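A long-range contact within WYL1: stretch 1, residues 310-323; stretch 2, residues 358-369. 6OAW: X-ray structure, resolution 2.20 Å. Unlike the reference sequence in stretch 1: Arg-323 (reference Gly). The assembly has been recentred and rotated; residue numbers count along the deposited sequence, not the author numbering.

Stretch 1, residues 310-323: SKVYLTEKGVEMFR
Stretch 2 (358-369) NKFGKDGVILSP

A beta bulge interrupts this antiparallel pairing: the register shifts by one between Lys-311 and Val-312. Lys-311 O therefore receives two backbone donors, Leu-367 N at 2.7 Å and, weakly, Ser-368 N at 3.4 Å. Leu-367, at phi/psi -89/-29, departs from extended geometry.

Strands 310-314 and 364-368 run at 150°, with axes 4.4 Å apart at closest. Lys-311 pairs with Ser-368, Val-312 with Ile-366, Tyr-313 with Val-365 and Leu-314 with Gly-364. Lys-311 N donates to Ser-368 O (3.1 Å). Tyr-313 N to Val-365 O (3.0 Å) and Val-365 N to Tyr-313 O (2.9 Å) close a reciprocal pair. Val-312 (chi1 t) and Ile-366 (m, t) share one sheet face, with Val-312 CG2 4.2 Å from Ile-366 CG1.

Asp-363 (chi1 m), in the 3-10 segment just before strand 364-368, meets the start of the helix that begins at Glu-316. Asp-363 O accepts from Thr-315 N at 3.2 Å, and Asp-363 OD1 from Thr-315 OG1 at 2.6 Å. Thr-315 (chi1 p) caps the helix: Thr-315 OG1 accepts from Gly-318 N at 3.0 Å. Lys-317 NZ makes a long salt bridge to Asp-363 OD2, 3.9 Å. At Gly-318 an ideal CB would lie 2.0 Å from Asp-363 O, a clash.

Selenomethionine Met-321 (m, t, p) places CE over the Phe-360 ring, 3.7 Å from its centroid.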

# COMPACT_ATOMS: atom_id res chain seq x y z
N SER B 310 -23.83 -4.93 -22.33
CA SER B 310 -24.06 -3.55 -21.88
C SER B 310 -23.67 -2.68 -23.06
O SER B 310 -22.57 -2.90 -23.59
CB SER B 310 -23.29 -3.13 -20.63
OG SER B 310 -23.67 -3.88 -19.50
N LYS B 311 -24.54 -1.75 -23.46
CA LYS B 311 -24.24 -0.77 -24.51
C LYS B 311 -23.82 0.52 -23.81
O LYS B 311 -24.60 1.06 -22.97
CB LYS B 311 -25.46 -0.61 -25.41
CG LYS B 311 -25.66 -1.77 -26.37
CD LYS B 311 -26.89 -1.62 -27.23
CE LYS B 311 -27.24 -2.88 -27.98
NZ LYS B 311 -28.08 -2.54 -29.14
N VAL B 312 -22.61 0.98 -24.13
CA VAL B 312 -22.03 2.23 -23.54
C VAL B 312 -21.55 3.14 -24.67
O VAL B 312 -20.70 2.70 -25.43
CB VAL B 312 -20.89 1.95 -22.55
CG1 VAL B 312 -20.49 3.21 -21.83
CG2 VAL B 312 -21.31 0.90 -21.55
N TYR B 313 -22.08 4.36 -24.74
CA TYR B 313 -21.59 5.41 -25.66
C TYR B 313 -20.36 6.04 -25.01
O TYR B 313 -20.50 6.55 -23.88
CB TYR B 313 -22.65 6.46 -25.94
CG TYR B 313 -22.21 7.51 -26.92
CD1 TYR B 313 -22.35 7.31 -28.28
CD2 TYR B 313 -21.65 8.70 -26.50
CE1 TYR B 313 -21.93 8.26 -29.20
CE2 TYR B 313 -21.24 9.67 -27.40
CZ TYR B 313 -21.37 9.44 -28.75
OH TYR B 313 -20.98 10.39 -29.66
N LEU B 314 -19.21 5.94 -25.69
CA LEU B 314 -17.96 6.62 -25.25
C LEU B 314 -17.73 7.81 -26.18
O LEU B 314 -17.86 7.63 -27.39
CB LEU B 314 -16.78 5.66 -25.34
CG LEU B 314 -16.91 4.38 -24.53
CD1 LEU B 314 -15.67 3.54 -24.71
CD2 LEU B 314 -17.11 4.66 -23.08
N THR B 315 -17.43 8.98 -25.62
CA THR B 315 -16.86 10.11 -26.39
C THR B 315 -15.38 9.84 -26.60
O THR B 315 -14.88 8.82 -26.09
CB THR B 315 -17.04 11.45 -25.66
OG1 THR B 315 -16.37 11.26 -24.41
CG2 THR B 315 -18.49 11.84 -25.46
N GLU B 316 -14.70 10.74 -27.31
CA GLU B 316 -13.23 10.70 -27.48
C GLU B 316 -12.60 10.75 -26.09
O GLU B 316 -11.75 9.90 -25.79
CB GLU B 316 -12.75 11.86 -28.35
CG GLU B 316 -13.25 11.78 -29.78
CD GLU B 316 -12.75 12.92 -30.64
OE1 GLU B 316 -11.51 13.08 -30.72
OE2 GLU B 316 -13.61 13.67 -31.15
N LYS B 317 -13.03 11.71 -25.27
CA LYS B 317 -12.57 11.83 -23.86
C LYS B 317 -12.84 10.51 -23.11
O LYS B 317 -11.98 10.11 -22.31
CB LYS B 317 -13.25 13.03 -23.20
CG LYS B 317 -13.05 13.13 -21.69
CD LYS B 317 -13.27 14.50 -21.12
CE LYS B 317 -13.61 14.44 -19.64
NZ LYS B 317 -13.91 15.77 -19.06
N GLY B 318 -13.98 9.87 -23.36
CA GLY B 318 -14.35 8.59 -22.71
C GLY B 318 -13.36 7.47 -23.03
O GLY B 318 -13.02 6.66 -22.12
N VAL B 319 -12.91 7.41 -24.28
CA VAL B 319 -11.94 6.39 -24.76
C VAL B 319 -10.59 6.67 -24.10
O VAL B 319 -9.94 5.71 -23.67
CB VAL B 319 -11.83 6.36 -26.30
CG1 VAL B 319 -10.63 5.55 -26.78
CG2 VAL B 319 -13.12 5.84 -26.92
N GLU B 320 -10.21 7.95 -23.99
CA GLU B 320 -8.94 8.36 -23.32
C GLU B 320 -9.03 7.95 -21.84
O GLU B 320 -8.02 7.43 -21.32
CB GLU B 320 -8.62 9.84 -23.52
CG GLU B 320 -7.24 10.24 -23.02
N MSE B 321 -10.20 8.09 -21.21
CA MSE B 321 -10.35 7.76 -19.76
C MSE B 321 -10.28 6.24 -19.62
O MSE B 321 -9.66 5.71 -18.67
CB MSE B 321 -11.66 8.33 -19.20
CG MSE B 321 -11.65 9.84 -19.02
SE MSE B 321 -13.47 10.55 -18.63
CE MSE B 321 -13.98 9.68 -16.94
N PHE B 322 -10.90 5.54 -20.58
CA PHE B 322 -10.92 4.06 -20.63
C PHE B 322 -9.48 3.54 -20.71
O PHE B 322 -9.15 2.57 -20.00
CB PHE B 322 -11.79 3.59 -21.80
CG PHE B 322 -11.95 2.10 -21.87
CD1 PHE B 322 -11.01 1.33 -22.54
CD2 PHE B 322 -13.03 1.47 -21.27
CE1 PHE B 322 -11.15 -0.05 -22.62
CE2 PHE B 322 -13.18 0.10 -21.36
CZ PHE B 322 -12.22 -0.66 -22.00
N ARG B 323 -8.65 4.17 -21.54
CA ARG B 323 -7.23 3.78 -21.74
C ARG B 323 -6.47 3.92 -20.41
O ARG B 323 -5.61 3.05 -20.14
CB ARG B 323 -6.59 4.59 -22.88
CG ARG B 323 -5.11 4.28 -23.13
N ASN B 358 -20.02 4.54 -13.91
CA ASN B 358 -20.78 5.44 -13.02
C ASN B 358 -20.05 6.79 -12.82
O ASN B 358 -20.76 7.77 -12.55
CB ASN B 358 -21.15 4.80 -11.68
CG ASN B 358 -19.97 4.36 -10.85
OD1 ASN B 358 -18.83 4.68 -11.18
ND2 ASN B 358 -20.26 3.66 -9.76
N LYS B 359 -18.72 6.85 -12.99
CA LYS B 359 -17.96 8.12 -12.86
C LYS B 359 -17.74 8.81 -14.21
O LYS B 359 -17.08 9.82 -14.23
CB LYS B 359 -16.62 7.88 -12.17
CG LYS B 359 -15.73 6.85 -12.85
CD LYS B 359 -14.41 6.69 -12.22
CE LYS B 359 -13.69 5.50 -12.78
NZ LYS B 359 -14.49 4.27 -12.57
N PHE B 360 -18.29 8.34 -15.31
CA PHE B 360 -17.94 8.89 -16.65
C PHE B 360 -18.91 9.98 -17.09
O PHE B 360 -18.56 10.68 -18.02
CB PHE B 360 -17.93 7.78 -17.69
CG PHE B 360 -16.61 7.08 -17.85
CD1 PHE B 360 -16.06 6.33 -16.82
CD2 PHE B 360 -15.94 7.13 -19.06
CE1 PHE B 360 -14.86 5.66 -17.00
CE2 PHE B 360 -14.73 6.49 -19.22
CZ PHE B 360 -14.19 5.75 -18.20
N GLY B 361 -20.11 10.07 -16.50
CA GLY B 361 -21.16 10.98 -16.96
C GLY B 361 -21.37 10.89 -18.46
O GLY B 361 -21.54 9.78 -18.94
N LYS B 362 -21.33 12.02 -19.16
CA LYS B 362 -21.62 12.10 -20.60
C LYS B 362 -20.56 11.38 -21.44
O LYS B 362 -20.84 11.16 -22.62
CB LYS B 362 -21.73 13.56 -21.02
CG LYS B 362 -20.40 14.30 -21.14
CD LYS B 362 -20.55 15.60 -21.90
CE LYS B 362 -19.20 16.26 -22.17
N ASP B 363 -19.37 11.07 -20.91
CA ASP B 363 -18.24 10.48 -21.69
C ASP B 363 -18.36 8.95 -21.72
O ASP B 363 -17.63 8.31 -22.49
CB ASP B 363 -16.91 10.93 -21.10
CG ASP B 363 -16.72 12.42 -21.27
OD1 ASP B 363 -16.83 12.87 -22.41
OD2 ASP B 363 -16.49 13.11 -20.25
N GLY B 364 -19.24 8.38 -20.91
CA GLY B 364 -19.50 6.94 -20.83
C GLY B 364 -20.93 6.70 -20.40
O GLY B 364 -21.17 6.53 -19.20
N VAL B 365 -21.87 6.79 -21.34
CA VAL B 365 -23.33 6.74 -21.05
C VAL B 365 -23.78 5.30 -21.22
O VAL B 365 -23.76 4.82 -22.35
CB VAL B 365 -24.11 7.68 -21.97
CG1 VAL B 365 -25.59 7.68 -21.60
CG2 VAL B 365 -23.56 9.09 -21.96
N ILE B 366 -24.19 4.64 -20.14
CA ILE B 366 -24.68 3.24 -20.22
C ILE B 366 -26.13 3.27 -20.71
O ILE B 366 -27.00 3.74 -19.96
CB ILE B 366 -24.56 2.49 -18.88
CG1 ILE B 366 -23.18 2.66 -18.26
CG2 ILE B 366 -24.95 1.03 -19.09
CD1 ILE B 366 -23.03 1.97 -16.91
N LEU B 367 -26.35 2.78 -21.93
CA LEU B 367 -27.65 2.81 -22.65
C LEU B 367 -28.46 1.57 -22.32
O LEU B 367 -29.68 1.66 -22.36
CB LEU B 367 -27.40 2.94 -24.16
CG LEU B 367 -26.63 4.21 -24.51
CD1 LEU B 367 -26.35 4.32 -25.99
CD2 LEU B 367 -27.39 5.44 -24.01
N SER B 368 -27.82 0.45 -22.01
CA SER B 368 -28.50 -0.82 -21.67
C SER B 368 -27.53 -1.71 -20.90
O SER B 368 -26.33 -1.52 -20.98
CB SER B 368 -29.06 -1.51 -22.89
OG SER B 368 -28.00 -1.94 -23.69
N PRO B 369 -28.02 -2.67 -20.09
CA PRO B 369 -29.45 -2.98 -20.00
C PRO B 369 -30.27 -1.87 -19.31
O PRO B 369 -29.70 -0.96 -18.76
CB PRO B 369 -29.38 -4.32 -19.23
CG PRO B 369 -28.24 -4.10 -18.27
CD PRO B 369 -27.20 -3.46 -19.17